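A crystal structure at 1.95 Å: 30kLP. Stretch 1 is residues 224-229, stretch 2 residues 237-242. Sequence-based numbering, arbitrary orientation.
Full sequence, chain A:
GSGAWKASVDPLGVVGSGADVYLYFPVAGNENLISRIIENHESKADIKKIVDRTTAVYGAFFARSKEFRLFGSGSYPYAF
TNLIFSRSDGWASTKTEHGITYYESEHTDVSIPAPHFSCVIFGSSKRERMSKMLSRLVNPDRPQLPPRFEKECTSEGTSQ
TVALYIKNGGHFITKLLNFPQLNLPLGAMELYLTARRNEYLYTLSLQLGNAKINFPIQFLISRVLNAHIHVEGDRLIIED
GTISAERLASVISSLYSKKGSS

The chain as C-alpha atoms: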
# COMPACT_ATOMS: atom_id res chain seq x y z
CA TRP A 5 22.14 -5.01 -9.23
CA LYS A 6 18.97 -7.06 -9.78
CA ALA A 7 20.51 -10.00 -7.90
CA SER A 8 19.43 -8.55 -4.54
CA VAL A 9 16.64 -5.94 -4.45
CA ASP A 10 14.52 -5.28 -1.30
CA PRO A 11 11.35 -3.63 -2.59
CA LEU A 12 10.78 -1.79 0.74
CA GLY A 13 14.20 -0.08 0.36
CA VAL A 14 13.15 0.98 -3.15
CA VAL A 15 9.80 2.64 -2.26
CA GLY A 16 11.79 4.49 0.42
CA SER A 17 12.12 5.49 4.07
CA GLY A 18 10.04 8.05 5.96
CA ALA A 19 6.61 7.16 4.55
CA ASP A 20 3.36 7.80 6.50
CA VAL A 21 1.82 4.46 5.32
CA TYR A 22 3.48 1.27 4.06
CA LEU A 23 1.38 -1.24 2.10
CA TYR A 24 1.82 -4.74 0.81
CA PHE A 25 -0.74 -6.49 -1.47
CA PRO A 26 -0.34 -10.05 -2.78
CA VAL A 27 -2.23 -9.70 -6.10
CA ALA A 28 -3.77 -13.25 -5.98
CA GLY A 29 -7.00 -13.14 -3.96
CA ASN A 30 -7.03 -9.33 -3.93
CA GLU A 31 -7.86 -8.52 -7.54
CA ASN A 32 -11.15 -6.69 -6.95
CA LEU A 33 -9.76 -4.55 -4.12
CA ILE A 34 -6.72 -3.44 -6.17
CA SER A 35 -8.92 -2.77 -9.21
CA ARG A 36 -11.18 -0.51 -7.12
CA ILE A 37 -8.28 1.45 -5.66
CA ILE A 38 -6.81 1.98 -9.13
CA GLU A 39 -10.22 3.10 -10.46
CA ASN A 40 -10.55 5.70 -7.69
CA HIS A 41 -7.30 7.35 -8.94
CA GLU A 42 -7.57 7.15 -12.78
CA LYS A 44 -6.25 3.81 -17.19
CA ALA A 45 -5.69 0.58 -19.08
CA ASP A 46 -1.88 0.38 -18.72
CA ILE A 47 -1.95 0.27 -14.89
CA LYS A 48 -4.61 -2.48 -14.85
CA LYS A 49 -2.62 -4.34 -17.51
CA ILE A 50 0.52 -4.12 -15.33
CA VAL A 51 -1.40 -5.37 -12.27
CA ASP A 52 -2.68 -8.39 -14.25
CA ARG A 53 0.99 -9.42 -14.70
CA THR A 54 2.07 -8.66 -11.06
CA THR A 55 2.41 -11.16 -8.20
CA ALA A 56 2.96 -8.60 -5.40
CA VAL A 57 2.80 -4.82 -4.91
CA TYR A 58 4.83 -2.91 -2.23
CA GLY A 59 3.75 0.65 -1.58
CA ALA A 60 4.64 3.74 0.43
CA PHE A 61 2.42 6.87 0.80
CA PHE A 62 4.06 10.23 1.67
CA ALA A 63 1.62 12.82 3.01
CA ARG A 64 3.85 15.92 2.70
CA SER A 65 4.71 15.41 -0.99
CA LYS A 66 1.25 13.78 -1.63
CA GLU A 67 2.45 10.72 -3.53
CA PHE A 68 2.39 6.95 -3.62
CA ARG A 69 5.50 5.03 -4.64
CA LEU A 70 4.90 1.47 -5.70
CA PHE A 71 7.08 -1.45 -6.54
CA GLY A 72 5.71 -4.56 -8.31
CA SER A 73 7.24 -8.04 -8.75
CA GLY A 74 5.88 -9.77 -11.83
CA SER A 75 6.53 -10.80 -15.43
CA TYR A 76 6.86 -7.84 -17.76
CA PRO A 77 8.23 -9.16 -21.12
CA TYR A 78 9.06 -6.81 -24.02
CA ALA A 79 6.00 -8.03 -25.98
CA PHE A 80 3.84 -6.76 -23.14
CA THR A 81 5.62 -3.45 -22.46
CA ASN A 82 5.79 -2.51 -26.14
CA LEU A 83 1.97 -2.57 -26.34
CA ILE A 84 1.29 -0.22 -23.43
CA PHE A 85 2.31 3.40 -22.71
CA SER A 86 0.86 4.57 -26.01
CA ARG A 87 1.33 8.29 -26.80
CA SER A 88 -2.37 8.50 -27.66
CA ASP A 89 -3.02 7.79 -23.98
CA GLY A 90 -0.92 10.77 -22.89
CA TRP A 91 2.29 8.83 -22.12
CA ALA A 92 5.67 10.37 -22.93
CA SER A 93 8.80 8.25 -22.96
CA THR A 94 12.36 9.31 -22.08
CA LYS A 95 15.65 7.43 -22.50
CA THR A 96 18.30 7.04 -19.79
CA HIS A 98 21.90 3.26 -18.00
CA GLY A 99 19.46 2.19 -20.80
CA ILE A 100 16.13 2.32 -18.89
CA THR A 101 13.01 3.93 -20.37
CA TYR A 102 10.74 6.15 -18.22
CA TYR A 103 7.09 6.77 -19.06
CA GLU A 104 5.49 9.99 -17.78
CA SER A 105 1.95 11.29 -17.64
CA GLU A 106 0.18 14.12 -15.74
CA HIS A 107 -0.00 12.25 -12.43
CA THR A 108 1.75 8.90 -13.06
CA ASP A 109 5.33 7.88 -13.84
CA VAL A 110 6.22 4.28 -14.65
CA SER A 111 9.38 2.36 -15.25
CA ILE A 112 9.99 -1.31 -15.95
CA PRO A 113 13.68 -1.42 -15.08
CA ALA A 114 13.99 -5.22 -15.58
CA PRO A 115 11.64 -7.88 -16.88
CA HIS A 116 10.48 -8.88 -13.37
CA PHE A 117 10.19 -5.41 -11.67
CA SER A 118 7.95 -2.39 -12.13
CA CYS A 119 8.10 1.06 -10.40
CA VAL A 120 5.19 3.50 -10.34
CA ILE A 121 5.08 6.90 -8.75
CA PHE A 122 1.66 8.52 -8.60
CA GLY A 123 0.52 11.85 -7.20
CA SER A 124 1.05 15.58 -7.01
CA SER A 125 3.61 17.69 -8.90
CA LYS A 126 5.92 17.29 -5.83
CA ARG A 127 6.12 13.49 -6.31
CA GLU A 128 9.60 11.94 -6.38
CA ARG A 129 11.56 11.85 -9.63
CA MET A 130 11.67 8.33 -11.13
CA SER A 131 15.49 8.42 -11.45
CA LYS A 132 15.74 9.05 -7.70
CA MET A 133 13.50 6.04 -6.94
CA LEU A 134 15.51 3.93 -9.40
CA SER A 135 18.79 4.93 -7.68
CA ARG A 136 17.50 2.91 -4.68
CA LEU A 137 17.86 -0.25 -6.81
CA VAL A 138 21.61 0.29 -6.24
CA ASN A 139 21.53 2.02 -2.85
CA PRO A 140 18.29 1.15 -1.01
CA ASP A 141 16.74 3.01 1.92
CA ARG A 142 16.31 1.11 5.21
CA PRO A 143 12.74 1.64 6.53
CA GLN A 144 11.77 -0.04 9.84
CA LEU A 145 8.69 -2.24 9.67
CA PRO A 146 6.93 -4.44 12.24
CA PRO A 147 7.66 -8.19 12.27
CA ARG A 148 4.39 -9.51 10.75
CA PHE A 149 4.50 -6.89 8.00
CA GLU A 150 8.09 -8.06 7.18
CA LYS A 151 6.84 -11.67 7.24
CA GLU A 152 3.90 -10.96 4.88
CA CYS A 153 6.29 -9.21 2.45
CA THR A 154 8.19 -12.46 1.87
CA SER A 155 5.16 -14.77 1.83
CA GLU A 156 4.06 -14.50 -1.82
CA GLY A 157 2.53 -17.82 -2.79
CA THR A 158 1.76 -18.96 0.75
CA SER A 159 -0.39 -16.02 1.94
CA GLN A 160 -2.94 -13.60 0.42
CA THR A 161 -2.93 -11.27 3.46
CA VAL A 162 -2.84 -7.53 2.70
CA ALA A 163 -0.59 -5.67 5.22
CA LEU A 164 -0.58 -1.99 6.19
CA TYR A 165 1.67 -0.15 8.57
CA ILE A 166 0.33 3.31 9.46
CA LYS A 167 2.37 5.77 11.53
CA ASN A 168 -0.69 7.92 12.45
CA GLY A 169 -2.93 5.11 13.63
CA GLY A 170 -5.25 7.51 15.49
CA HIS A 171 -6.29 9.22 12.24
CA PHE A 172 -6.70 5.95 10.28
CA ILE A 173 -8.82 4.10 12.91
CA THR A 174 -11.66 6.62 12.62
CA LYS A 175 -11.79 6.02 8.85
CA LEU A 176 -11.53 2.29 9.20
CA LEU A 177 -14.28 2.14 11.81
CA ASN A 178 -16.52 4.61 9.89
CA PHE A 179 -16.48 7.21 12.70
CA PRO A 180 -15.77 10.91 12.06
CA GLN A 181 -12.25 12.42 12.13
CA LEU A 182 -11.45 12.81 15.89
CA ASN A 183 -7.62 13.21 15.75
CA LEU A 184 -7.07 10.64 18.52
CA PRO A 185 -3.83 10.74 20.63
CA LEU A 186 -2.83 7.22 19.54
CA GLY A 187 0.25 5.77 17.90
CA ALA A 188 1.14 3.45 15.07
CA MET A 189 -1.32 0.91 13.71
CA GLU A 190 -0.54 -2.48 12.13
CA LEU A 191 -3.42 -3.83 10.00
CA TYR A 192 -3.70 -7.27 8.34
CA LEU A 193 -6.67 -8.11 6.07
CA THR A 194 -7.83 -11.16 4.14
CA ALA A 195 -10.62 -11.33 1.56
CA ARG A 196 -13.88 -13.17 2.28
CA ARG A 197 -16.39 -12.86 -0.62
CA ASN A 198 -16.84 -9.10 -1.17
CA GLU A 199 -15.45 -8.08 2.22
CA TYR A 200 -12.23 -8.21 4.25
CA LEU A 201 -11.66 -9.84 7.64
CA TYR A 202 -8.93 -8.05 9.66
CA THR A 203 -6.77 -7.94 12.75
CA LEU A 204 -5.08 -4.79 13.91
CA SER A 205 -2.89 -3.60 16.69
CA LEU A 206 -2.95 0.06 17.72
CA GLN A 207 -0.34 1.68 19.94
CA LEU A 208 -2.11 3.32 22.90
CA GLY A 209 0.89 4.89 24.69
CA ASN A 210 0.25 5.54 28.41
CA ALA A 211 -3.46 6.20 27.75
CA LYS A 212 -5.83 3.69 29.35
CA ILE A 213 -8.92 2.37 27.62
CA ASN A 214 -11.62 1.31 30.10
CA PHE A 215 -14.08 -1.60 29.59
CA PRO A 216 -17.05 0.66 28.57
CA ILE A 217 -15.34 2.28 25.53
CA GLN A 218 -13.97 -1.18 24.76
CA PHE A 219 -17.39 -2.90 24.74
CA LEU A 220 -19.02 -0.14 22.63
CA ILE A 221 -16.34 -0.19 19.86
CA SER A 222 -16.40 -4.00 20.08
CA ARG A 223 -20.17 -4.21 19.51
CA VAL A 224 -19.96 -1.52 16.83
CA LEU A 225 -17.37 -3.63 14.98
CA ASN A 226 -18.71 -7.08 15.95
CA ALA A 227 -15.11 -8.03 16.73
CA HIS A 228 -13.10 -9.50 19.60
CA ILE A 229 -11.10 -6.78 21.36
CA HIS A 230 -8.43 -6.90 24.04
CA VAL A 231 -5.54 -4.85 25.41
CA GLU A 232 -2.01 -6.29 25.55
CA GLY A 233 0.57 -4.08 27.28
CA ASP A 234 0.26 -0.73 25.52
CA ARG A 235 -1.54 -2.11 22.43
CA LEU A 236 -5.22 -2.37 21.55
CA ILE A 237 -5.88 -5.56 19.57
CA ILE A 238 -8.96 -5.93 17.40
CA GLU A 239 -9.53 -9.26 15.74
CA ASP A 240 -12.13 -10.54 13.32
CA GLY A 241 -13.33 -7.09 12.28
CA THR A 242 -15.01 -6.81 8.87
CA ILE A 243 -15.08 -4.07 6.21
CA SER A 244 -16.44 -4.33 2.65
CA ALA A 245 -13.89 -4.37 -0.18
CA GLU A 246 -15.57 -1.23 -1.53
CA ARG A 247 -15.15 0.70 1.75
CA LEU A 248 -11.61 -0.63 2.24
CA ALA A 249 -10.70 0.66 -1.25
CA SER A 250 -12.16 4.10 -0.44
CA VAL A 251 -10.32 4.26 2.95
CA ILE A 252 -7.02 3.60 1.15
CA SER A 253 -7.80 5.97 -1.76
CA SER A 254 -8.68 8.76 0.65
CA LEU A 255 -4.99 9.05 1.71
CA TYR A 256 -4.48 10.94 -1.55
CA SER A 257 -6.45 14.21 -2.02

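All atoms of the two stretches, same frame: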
# COMPACT_ATOMS: atom_id res chain seq x y z
N VAL A 224 -19.90 -2.26 18.10
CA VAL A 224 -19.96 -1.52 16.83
C VAL A 224 -19.33 -2.34 15.71
O VAL A 224 -19.88 -2.45 14.62
CB VAL A 224 -19.28 -0.13 16.94
CG1 VAL A 224 -18.85 0.39 15.58
CG2 VAL A 224 -20.22 0.87 17.59
N LEU A 225 -18.16 -2.93 15.99
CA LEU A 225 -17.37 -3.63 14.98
C LEU A 225 -17.73 -5.12 14.86
O LEU A 225 -17.34 -5.77 13.89
CB LEU A 225 -15.87 -3.48 15.30
CG LEU A 225 -15.22 -2.10 15.27
CD1 LEU A 225 -13.73 -2.21 15.64
CD2 LEU A 225 -15.38 -1.44 13.92
N ASN A 226 -18.48 -5.64 15.83
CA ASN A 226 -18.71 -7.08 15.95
C ASN A 226 -17.40 -7.86 15.86
O ASN A 226 -17.25 -8.77 15.05
CB ASN A 226 -19.73 -7.58 14.92
CG ASN A 226 -20.53 -8.75 15.42
OD1 ASN A 226 -21.70 -8.61 15.77
ND2 ASN A 226 -19.89 -9.92 15.50
N ALA A 227 -16.46 -7.47 16.72
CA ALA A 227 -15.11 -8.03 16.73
C ALA A 227 -14.66 -8.32 18.15
O ALA A 227 -15.18 -7.73 19.11
CB ALA A 227 -14.14 -7.05 16.05
N HIS A 228 -13.71 -9.23 18.30
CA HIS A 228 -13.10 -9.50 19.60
C HIS A 228 -11.99 -8.47 19.86
O HIS A 228 -11.11 -8.24 19.01
CB HIS A 228 -12.57 -10.93 19.65
CG HIS A 228 -13.66 -11.97 19.59
ND1 HIS A 228 -13.51 -13.23 20.13
CD2 HIS A 228 -14.92 -11.92 19.08
CE1 HIS A 228 -14.63 -13.92 19.94
NE2 HIS A 228 -15.49 -13.15 19.31
N ILE A 229 -12.03 -7.84 21.03
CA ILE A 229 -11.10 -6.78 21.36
C ILE A 229 -10.44 -7.08 22.69
O ILE A 229 -11.11 -7.49 23.63
CB ILE A 229 -11.82 -5.40 21.39
CG1 ILE A 229 -12.36 -5.09 19.99
CG2 ILE A 229 -10.89 -4.29 21.88
CD1 ILE A 229 -12.95 -3.69 19.80
N ILE A 237 -5.78 -4.53 20.60
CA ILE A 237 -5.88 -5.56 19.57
C ILE A 237 -7.34 -5.78 19.22
O ILE A 237 -8.16 -6.03 20.10
CB ILE A 237 -5.28 -6.89 20.03
CG1 ILE A 237 -3.91 -6.67 20.71
CG2 ILE A 237 -5.26 -7.94 18.88
CD1 ILE A 237 -2.79 -6.37 19.76
N ILE A 238 -7.64 -5.66 17.93
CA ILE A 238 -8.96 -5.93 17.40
C ILE A 238 -8.80 -7.09 16.46
O ILE A 238 -7.99 -7.04 15.52
CB ILE A 238 -9.54 -4.71 16.67
CG1 ILE A 238 -9.57 -3.50 17.63
CG2 ILE A 238 -10.93 -5.04 16.10
CD1 ILE A 238 -10.09 -2.21 17.04
N GLU A 239 -9.53 -8.18 16.71
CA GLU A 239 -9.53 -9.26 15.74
C GLU A 239 -10.91 -9.65 15.24
O GLU A 239 -11.91 -9.57 15.97
CB GLU A 239 -8.74 -10.47 16.26
CG GLU A 239 -8.84 -10.66 17.77
CD GLU A 239 -7.65 -11.41 18.37
OE1 GLU A 239 -6.92 -12.10 17.62
OE2 GLU A 239 -7.44 -11.30 19.59
N ASP A 240 -10.94 -10.05 13.98
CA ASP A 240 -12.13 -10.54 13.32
C ASP A 240 -13.08 -9.39 13.01
O ASP A 240 -14.28 -9.59 12.97
CB ASP A 240 -12.82 -11.64 14.14
CG ASP A 240 -11.87 -12.76 14.53
OD1 ASP A 240 -11.86 -13.15 15.73
OD2 ASP A 240 -11.14 -13.25 13.63
N GLY A 241 -12.53 -8.20 12.79
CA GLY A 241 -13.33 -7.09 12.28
C GLY A 241 -13.64 -7.36 10.82
O GLY A 241 -12.95 -8.17 10.18
N THR A 242 -14.68 -6.72 10.30
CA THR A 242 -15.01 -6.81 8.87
C THR A 242 -15.22 -5.42 8.25
O THR A 242 -15.71 -4.52 8.90
CB THR A 242 -16.27 -7.64 8.61
OG1 THR A 242 -17.34 -7.10 9.40
CG2 THR A 242 -16.03 -9.11 8.99

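The two stretches run antiparallel, and a short piece of sheet joins them. Stretch 1 leaves a helix at Asn 226, which has positive phi, and enters a strand at His 228. Stretch 2 begins within a strand and turns a corner at Asp 240.

Ile 237 contributes mainly backbone. Its O lies 3.3 Å from Ile 229 CA, a CA-H...O contact of the kind common between antiparallel strands. The end of its side chain leads away from stretch 1.

Ile 238 pairs with Ile 229 at a non-hydrogen-bonded position, with CA atoms 4.6 Å apart. Both side chains lie on the same face of the sheet, and Ile 238 CG1 is 4.0 Å from Ile 229 CG1. The Ile 238 side chain also meets the helix end and the turn. Its CD1 is 3.9 Å from Leu 225 CD1, and its CG2 is 3.8 Å from Ala 227 CB. These contacts form a small apolar cluster. Ile 238 CA also makes a CA-H...O contact of 3.5 Å with His 228 O.

Glu 239 pairs with His 228 through two backbone hydrogen bonds. Glu 239 N donates to His 228 O at 2.8 Å, and the angle at the hydrogen is nearly straight. His 228 N donates to Glu 239 O at 3.0 Å, with a more bent angle of 138°. Their side chains share the other face of the sheet, where His 228 CB and Glu 239 CG are 4.2 Å apart.

Asp 240 lies at the corner. Its OD1 approaches the His 228 ring obliquely, 4.4 Å from His 228 CG.

Gly 241 has no side chain. Its N is 3.8 Å from Ala 227 CB, which points toward stretch 2 and also lies 3.4 Å from Glu 239 O. Thr 242 continues into the next strand and makes no close contact with stretch 1.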